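Local coordinates for protein glycosyl hydrolase (Streptomyces cattleya, PDB 7LR8) that probably hydrolyses the Manβ1-4GlcNAc disaccharide of the N-glycan core, as a glycoside hydrolase of family GH5 subfamily 18, at residues 19-22 against 26-29; 208-213 against 371-376. The protein carries 1 engineered substitution. All coordinates share one frame; numbering follows the deposited sequence.

Interaction 1. Residues 19-22 against 26-29; sequences NYTP and WFHH
Pro22 O is approached by two groups of one residue: Trp26 N donates to it at 3.1 Å in a weak hydrogen bond, bent to 122° at the hydrogen, and Trp26 CA stands 3.2 Å from Pro22 O as a CA-H...O contact. The pyrrolidine ring of Pro22 packs against the 26-29 segment. Its CG sits almost squarely over one face of the His29 imidazole, 3.5 Å from the ring centroid and 9° off the normal, a CH-pi contact; the same CG also lies over one face of the Tyr20 ring, displaced toward its rim. His29 is brought there by a chi1 of 79°, which sets CG between the backbone N and the carbonyl carbon and turns the ring to Pro22. The loop follows strand 15-19, the first strand of the (beta/alpha)8 barrel of this GH5 enzyme, and runs to helix 35-46. Loops after the barrel strands lie on the face where active sites of this fold sit, and Trp26 is about 6 Å, side chain to ligand, from the bound mannose. Phe27 CE1 meets Tyr20 O edge-on at 3.3 Å, near the ring plane. Thr21 CG2 packs obliquely on Phe27 CZ at 3.7 Å, while Thr21 OG1 turns to the carbonyl of His307. Pro22 CD touches Phe27 CD1 at 3.9 Å, the two side chains crossing at about a right angle.

Interaction 2. Residues 208-213 against 371-376; sequences PFTPAH and PARSVC
This is a buried contact of one arginine against a backbone corner, joining the (beta/alpha)8 barrel to the region that follows it. Residues 208-213 start the short helix 211-216, which leads into barrel strand 221-225, whereas 371-376 run from loop into a 3-10 turn at 373-376, between strand 358-362 of the separate three-stranded parallel sheet and helix 381-391. Arg373 alone reaches across: the nearest CA pair, Pro211 and Arg373, is 8.7 Å apart. The Arg373 side chain, bent at chi3 (87°), presents the guanidinium to the corner, where NH1 donates to Phe209 O at 3.0 Å. This bond is not straight, with 139° at the hydrogen, and the carbonyl oxygen lies somewhat out of the guanidinium plane. Over one face of that plane rides Pro211 CD, 4.1 Å from Arg373 CZ. Further carbonyls take other N-H groups: NH2 donates to Gln369 O and His207 O, and NE to Ala370 O. A leucine in place of Arg373 would probably leave Phe209 O and these other carbonyls without the guanidinium's N-H groups, and Pro211 CD without the flat face it rests on. The corner itself is fixed by Thr210, the N-cap of the helix, whose OG1 accepts from His213 N at 3.1 Å, 158° at the hydrogen. The other branch of the same threonine, CG2, stands 3.9 Å from Arg373 NH2.

Read from the N terminus, the chain leaves strand 15-19 and at once closes interaction 1, a local turn with three residues between its segments, before helix 35-46 begins. Interaction 2 opens much later, at 208-213, and closes only at 371-376, so 157 residues lie between its segments, including barrel strands 221-225, 264-269 and 298-304. The two are therefore in series, neither nested nor crossed. Interactions 1 and 2 lie on opposite sides of the chain's centre, with their centres 31 Å apart and their nearest atoms about 18 Å apart. Interaction 1 shapes a loop beside the sugar site; interaction 2 ties the barrel to the following three-stranded sheet region.

Interaction 1. Residues 19-22 against 26-29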
loop_
_atom_site.group_PDB
_atom_site.type_symbol
_atom_site.label_atom_id
_atom_site.label_comp_id
_atom_site.label_asym_id
_atom_site.label_seq_id
_atom_site.Cartn_x
_atom_site.Cartn_y
_atom_site.Cartn_z
ATOM N N ASN B 19 20.826 -12.423 -0.083
ATOM C CA ASN B 19 19.518 -11.815 0.118
ATOM C C ASN B 19 18.472 -12.707 -0.532
ATOM O O ASN B 19 18.539 -12.953 -1.740
ATOM C CB ASN B 19 19.500 -10.413 -0.484
ATOM C CG ASN B 19 20.420 -9.476 0.252
ATOM O OD1 ASN B 19 20.046 -8.926 1.276
ATOM N ND2 ASN B 19 21.647 -9.320 -0.240
ATOM N N TYR B 20 17.500 -13.176 0.257
ATOM C CA TYR B 20 16.580 -14.219 -0.188
ATOM C C TYR B 20 15.392 -13.594 -0.916
ATOM O O TYR B 20 14.572 -12.900 -0.299
ATOM C CB TYR B 20 16.125 -15.071 0.997
ATOM C CG TYR B 20 15.043 -16.070 0.645
ATOM C CD1 TYR B 20 15.096 -16.796 -0.555
ATOM C CD2 TYR B 20 13.969 -16.288 1.506
ATOM C CE1 TYR B 20 14.091 -17.695 -0.887
ATOM C CE2 TYR B 20 12.963 -17.186 1.187
ATOM C CZ TYR B 20 13.031 -17.886 -0.011
ATOM O OH TYR B 20 12.029 -18.781 -0.324
ATOM N N THR B 21 15.314 -13.833 -2.235
ATOM C CA THR B 21 14.158 -13.463 -3.047
ATOM C C THR B 21 13.352 -14.720 -3.363
ATOM O O THR B 21 13.770 -15.527 -4.208
ATOM C CB THR B 21 14.592 -12.769 -4.345
ATOM O OG1 THR B 21 15.725 -13.446 -4.901
ATOM C CG2 THR B 21 14.966 -11.308 -4.104
ATOM N N PRO B 22 12.203 -14.943 -2.727
ATOM C CA PRO B 22 11.454 -16.189 -2.971
ATOM C C PRO B 22 11.112 -16.380 -4.440
ATOM O O PRO B 22 10.601 -15.476 -5.105
ATOM C CB PRO B 22 10.194 -16.010 -2.118
ATOM C CG PRO B 22 10.645 -15.105 -1.001
ATOM C CD PRO B 22 11.590 -14.133 -1.659
ATOM N N TRP B 26 7.842 -14.044 -5.221
ATOM C CA TRP B 26 8.710 -12.933 -4.801
ATOM C C TRP B 26 8.327 -12.584 -3.359
ATOM O O TRP B 26 7.861 -13.442 -2.599
ATOM C CB TRP B 26 8.594 -11.782 -5.808
ATOM C CG TRP B 26 9.607 -10.666 -5.664
ATOM C CD1 TRP B 26 10.959 -10.750 -5.856
ATOM C CD2 TRP B 26 9.332 -9.289 -5.361
ATOM N NE1 TRP B 26 11.547 -9.526 -5.663
ATOM C CE2 TRP B 26 10.571 -8.610 -5.351
ATOM C CE3 TRP B 26 8.162 -8.573 -5.063
ATOM C CZ2 TRP B 26 10.674 -7.247 -5.076
ATOM C CZ3 TRP B 26 8.262 -7.210 -4.783
ATOM C CH2 TRP B 26 9.512 -6.563 -4.789
ATOM N N PHE B 27 8.509 -11.335 -2.945
ATOM C CA PHE B 27 8.145 -10.997 -1.571
ATOM C C PHE B 27 6.645 -11.009 -1.329
ATOM O O PHE B 27 6.227 -10.942 -0.164
ATOM C CB PHE B 27 8.736 -9.647 -1.208
ATOM C CG PHE B 27 10.228 -9.621 -1.307
ATOM C CD1 PHE B 27 10.999 -10.484 -0.537
ATOM C CD2 PHE B 27 10.857 -8.751 -2.170
ATOM C CE1 PHE B 27 12.382 -10.474 -0.638
ATOM C CE2 PHE B 27 12.241 -8.729 -2.273
ATOM C CZ PHE B 27 13.001 -9.595 -1.494
ATOM N N HIS B 28 5.834 -11.111 -2.382
ATOM C CA HIS B 28 4.411 -11.337 -2.186
ATOM C C HIS B 28 4.111 -12.748 -1.698
ATOM O O HIS B 28 2.935 -13.074 -1.488
ATOM C CB HIS B 28 3.639 -11.056 -3.476
ATOM C CG HIS B 28 3.972 -9.740 -4.114
ATOM N ND1 HIS B 28 3.780 -8.531 -3.478
ATOM C CD2 HIS B 28 4.463 -9.444 -5.345
ATOM C CE1 HIS B 28 4.151 -7.549 -4.281
ATOM N NE2 HIS B 28 4.568 -8.074 -5.421
ATOM N N HIS B 29 5.133 -13.592 -1.488
ATOM C CA HIS B 29 4.858 -14.945 -1.021
ATOM C C HIS B 29 4.235 -14.961 0.377
ATOM O O HIS B 29 3.611 -15.960 0.747
ATOM C CB HIS B 29 6.133 -15.795 -1.051
ATOM C CG HIS B 29 7.062 -15.552 0.096
ATOM N ND1 HIS B 29 7.606 -16.582 0.831
ATOM C CD2 HIS B 29 7.559 -14.408 0.623
ATOM C CE1 HIS B 29 8.386 -16.081 1.773
ATOM N NE2 HIS B 29 8.379 -14.765 1.667
#

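Interaction 2. Residues 208-213 against 371-376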
loop_
_atom_site.group_PDB
_atom_site.type_symbol
_atom_site.label_atom_id
_atom_site.label_comp_id
_atom_site.label_asym_id
_atom_site.label_seq_id
_atom_site.Cartn_x
_atom_site.Cartn_y
_atom_site.Cartn_z
ATOM N N PRO B 208 19.810 13.198 4.904
ATOM C CA PRO B 208 19.678 13.248 6.372
ATOM C C PRO B 208 20.369 12.107 7.085
ATOM O O PRO B 208 20.733 12.254 8.261
ATOM C CB PRO B 208 18.157 13.189 6.595
ATOM C CG PRO B 208 17.549 13.540 5.291
ATOM C CD PRO B 208 18.506 13.069 4.235
ATOM N N PHE B 209 20.517 10.961 6.432
ATOM C CA PHE B 209 21.204 9.827 7.025
ATOM C C PHE B 209 22.673 9.949 6.668
ATOM O O PHE B 209 23.015 10.112 5.491
ATOM C CB PHE B 209 20.603 8.510 6.529
ATOM C CG PHE B 209 19.282 8.162 7.184
ATOM C CD1 PHE B 209 18.097 8.750 6.756
ATOM C CD2 PHE B 209 19.229 7.230 8.212
ATOM C CE1 PHE B 209 16.874 8.423 7.362
ATOM C CE2 PHE B 209 18.020 6.896 8.824
ATOM C CZ PHE B 209 16.836 7.498 8.401
ATOM N N THR B 210 23.535 9.933 7.681
ATOM C CA THR B 210 24.923 10.333 7.505
ATOM C C THR B 210 25.874 9.145 7.600
ATOM O O THR B 210 25.499 8.063 8.067
ATOM C CB THR B 210 25.320 11.372 8.561
ATOM O OG1 THR B 210 25.322 10.757 9.860
ATOM C CG2 THR B 210 24.345 12.558 8.554
ATOM N N PRO B 211 27.124 9.312 7.153
ATOM C CA PRO B 211 28.120 8.261 7.415
ATOM C C PRO B 211 28.290 7.976 8.895
ATOM O O PRO B 211 28.478 6.821 9.292
ATOM C CB PRO B 211 29.403 8.832 6.801
ATOM C CG PRO B 211 28.932 9.831 5.771
ATOM C CD PRO B 211 27.674 10.417 6.344
ATOM N N ALA B 212 28.222 9.008 9.729
ATOM C CA ALA B 212 28.338 8.796 11.168
ATOM C C ALA B 212 27.214 7.904 11.694
ATOM O O ALA B 212 27.455 7.037 12.546
ATOM C CB ALA B 212 28.348 10.141 11.890
ATOM N N HIS B 213 25.978 8.098 11.207
ATOM C CA HIS B 213 24.879 7.232 11.639
ATOM C C HIS B 213 25.173 5.773 11.313
ATOM O O HIS B 213 24.933 4.883 12.140
ATOM C CB HIS B 213 23.558 7.626 10.972
ATOM C CG HIS B 213 23.045 8.991 11.319
ATOM N ND1 HIS B 213 22.293 9.733 10.433
ATOM C CD2 HIS B 213 23.117 9.725 12.456
ATOM C CE1 HIS B 213 21.952 10.877 10.995
ATOM N NE2 HIS B 213 22.436 10.898 12.224
ATOM N N PRO B 371 28.498 17.548 5.145
ATOM C CA PRO B 371 27.892 18.378 4.086
ATOM C C PRO B 371 28.620 18.333 2.743
ATOM O O PRO B 371 28.074 18.839 1.754
ATOM C CB PRO B 371 27.946 19.787 4.682
ATOM C CG PRO B 371 29.137 19.739 5.586
ATOM C CD PRO B 371 29.113 18.372 6.201
ATOM N N ALA B 372 29.824 17.764 2.668
ATOM C CA ALA B 372 30.550 17.703 1.403
ATOM C C ALA B 372 30.942 16.272 1.063
ATOM O O ALA B 372 31.990 16.033 0.455
ATOM C CB ALA B 372 31.781 18.609 1.433
ATOM N N ARG B 373 30.104 15.306 1.435
ATOM C CA ARG B 373 30.443 13.905 1.235
ATOM C C ARG B 373 30.460 13.504 -0.229
ATOM O O ARG B 373 30.970 12.421 -0.546
ATOM C CB ARG B 373 29.466 13.015 2.002
ATOM C CG ARG B 373 28.056 12.974 1.430
ATOM C CD ARG B 373 27.118 12.232 2.382
ATOM N NE ARG B 373 26.541 13.117 3.388
ATOM C CZ ARG B 373 25.403 12.876 4.017
ATOM N NH1 ARG B 373 24.723 11.773 3.750
ATOM N NH2 ARG B 373 24.942 13.751 4.904
ATOM N N SER B 374 29.938 14.343 -1.129
ATOM C CA SER B 374 29.931 13.981 -2.541
ATOM C C SER B 374 31.335 13.813 -3.120
ATOM O O SER B 374 31.464 13.260 -4.217
ATOM C CB SER B 374 29.147 15.021 -3.352
ATOM O OG SER B 374 29.680 16.320 -3.185
ATOM N N VAL B 375 32.383 14.256 -2.420
ATOM C CA VAL B 375 33.738 13.944 -2.865
ATOM C C VAL B 375 33.986 12.445 -2.824
ATOM O O VAL B 375 34.921 11.948 -3.465
ATOM C CB VAL B 375 34.789 14.691 -2.018
ATOM C CG1 VAL B 375 34.631 16.202 -2.183
ATOM C CG2 VAL B 375 34.710 14.270 -0.546
ATOM N N CYS B 376 33.163 11.708 -2.086
ATOM C CA CYS B 376 33.267 10.261 -1.989
ATOM C C CYS B 376 32.507 9.542 -3.090
ATOM O O CYS B 376 32.705 8.333 -3.264
ATOM C CB CYS B 376 32.747 9.784 -0.631
ATOM S SG CYS B 376 33.667 10.437 0.781
#